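PDB 5M6Q: secreted protein from Kutzneria albida DSM 43870, which probably cross-links proteins as a microbial transglutaminase, joining the side-chain amide of a glutamine to a primary amine such as that of lysine. Local coordinates for residues 47-50 with 51-55. Numbering follows the deposited sequence.
Sequences GVTV and VNLNR
T49 and L53 run next to each other one turn apart on the short helix 47-53, T49 CG2 meeting L53 CD1 at 4.0 Å. The threonine methyl gets there because CG2 stands anti to the backbone N (chi1 -73° for OG1), which places it beside the carbonyl carbon, on the side of the next turn. Both side chains are buried against W177 of strand 174-179, so this face seats the helix on the central antiparallel sheet. L53 N bonds to T49 O at 3.0 Å. The turn before it is just as compact: V51 N reaches G47 O at 2.9 Å with an N-H...O angle of 163°, and the V51 side chain crowds the same carbonyl, CG2 lying 3.2 Å from G47 O.

The flank of N52, which is partly exposed, is more watery. N52 runs alongside V48, its ND2 4.1 Å from V48 CG1, but the amide is tied by its oxygen: OD1 accepts from W25 NE1 of helix 18-28 and, weakly, from a water. That water also donates to V48 O, which already accepts the backbone N-H of N52.

Helical bonding weakens at the C-terminal end. From the backbone V50 O receives two weak bonds, one from L53 N, which it shares with T49 O, and one from N54 N at 3.5 Å; N54 takes a positive phi of 65° as the chain leaves the helix. A second water bridges V50 O and the R55 backbone, donating to V50 O at 2.6 Å while accepting from R55 N and donating to R55 O. R55 itself turns away to a salt bridge with D57. The water thus supplements weak backbone bonds, giving V50 O and R55 O a shared polar partner where the helix stops.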
loop_
_atom_site.group_PDB
_atom_site.type_symbol
_atom_site.label_atom_id
_atom_site.label_comp_id
_atom_site.label_asym_id
_atom_site.label_seq_id
_atom_site.Cartn_x
_atom_site.Cartn_y
_atom_site.Cartn_z
ATOM N N GLY A 47 8.910 2.887 -3.828
ATOM C CA GLY A 47 8.869 4.322 -4.022
ATOM C C GLY A 47 7.596 4.891 -4.618
ATOM O O GLY A 47 7.196 6.008 -4.278
ATOM N N VAL A 48 6.964 4.139 -5.514
ATOM C CA VAL A 48 5.708 4.567 -6.115
ATOM C C VAL A 48 4.684 4.761 -5.001
ATOM O O VAL A 48 3.989 5.772 -4.956
ATOM C CB VAL A 48 5.208 3.565 -7.186
ATOM C CG1 VAL A 48 3.843 3.991 -7.760
ATOM C CG2 VAL A 48 6.231 3.419 -8.289
ATOM N N THR A 49 4.641 3.824 -4.066
ATOM C CA THR A 49 3.671 3.887 -2.974
ATOM C C THR A 49 4.049 4.955 -1.939
ATOM O O THR A 49 3.193 5.718 -1.509
ATOM C CB THR A 49 3.522 2.504 -2.288
ATOM O OG1 THR A 49 2.800 1.622 -3.162
ATOM C CG2 THR A 49 2.771 2.616 -0.984
ATOM N N VAL A 50 5.327 5.030 -1.569
ATOM C CA VAL A 50 5.782 6.032 -0.608
ATOM C C VAL A 50 5.484 7.426 -1.121
ATOM O O VAL A 50 4.992 8.283 -0.386
ATOM C CB VAL A 50 7.281 5.887 -0.317
ATOM C CG1 VAL A 50 7.819 7.143 0.395
ATOM C CG2 VAL A 50 7.536 4.629 0.484
ATOM N N VAL A 51 5.758 7.658 -2.396
ATOM C CA VAL A 51 5.482 8.974 -2.944
ATOM C C VAL A 51 3.980 9.273 -2.897
ATOM O O VAL A 51 3.570 10.380 -2.559
ATOM C CB VAL A 51 6.039 9.100 -4.351
ATOM C CG1 VAL A 51 5.494 10.358 -5.036
ATOM C CG2 VAL A 51 7.572 9.150 -4.276
ATOM N N ASN A 52 3.151 8.284 -3.183
ATOM C CA ASN A 52 1.714 8.535 -3.186
ATOM C C ASN A 52 1.097 8.723 -1.791
ATOM O O ASN A 52 0.065 9.362 -1.665
ATOM C CB ASN A 52 0.988 7.417 -3.932
ATOM C CG ASN A 52 1.151 7.529 -5.441
ATOM O OD1 ASN A 52 1.501 8.586 -5.962
ATOM N ND2 ASN A 52 0.904 6.434 -6.145
ATOM N N LEU A 53 1.714 8.182 -0.749
ATOM C CA LEU A 53 1.228 8.454 0.599
ATOM C C LEU A 53 1.481 9.903 1.014
ATOM O O LEU A 53 0.756 10.432 1.845
ATOM C CB LEU A 53 1.861 7.504 1.605
ATOM C CG LEU A 53 1.417 6.061 1.401
ATOM C CD1 LEU A 53 2.329 5.123 2.149
ATOM C CD2 LEU A 53 -0.029 5.898 1.868
ATOM N N ASN A 54 2.502 10.536 0.432
ATOM C CA ASN A 54 2.693 11.986 0.576
ATOM C C ASN A 54 2.990 12.327 2.032
ATOM O O ASN A 54 2.561 13.348 2.550
ATOM C CB ASN A 54 1.456 12.755 0.077
ATOM C CG ASN A 54 1.708 14.264 -0.062
ATOM O OD1 ASN A 54 2.850 14.701 -0.162
ATOM N ND2 ASN A 54 0.638 15.050 -0.075
ATOM N N ARG A 55 3.733 11.446 2.684
ATOM C CA ARG A 55 3.980 11.559 4.109
ATOM C C ARG A 55 5.449 11.521 4.451
ATOM O O ARG A 55 6.088 10.464 4.386
ATOM C CB ARG A 55 3.257 10.448 4.842
ATOM C CG ARG A 55 1.834 10.812 5.104
ATOM C CD ARG A 55 1.153 9.708 5.818
ATOM N NE ARG A 55 1.829 9.335 7.052
ATOM C CZ ARG A 55 1.461 8.296 7.789
ATOM N NH1 ARG A 55 0.431 7.558 7.391
ATOM N NH2 ARG A 55 2.110 7.995 8.906
HETATM O O HOH W 1 4.052 7.766 -6.902
HETATM O O HOH W 2 5.067 9.050 2.131
#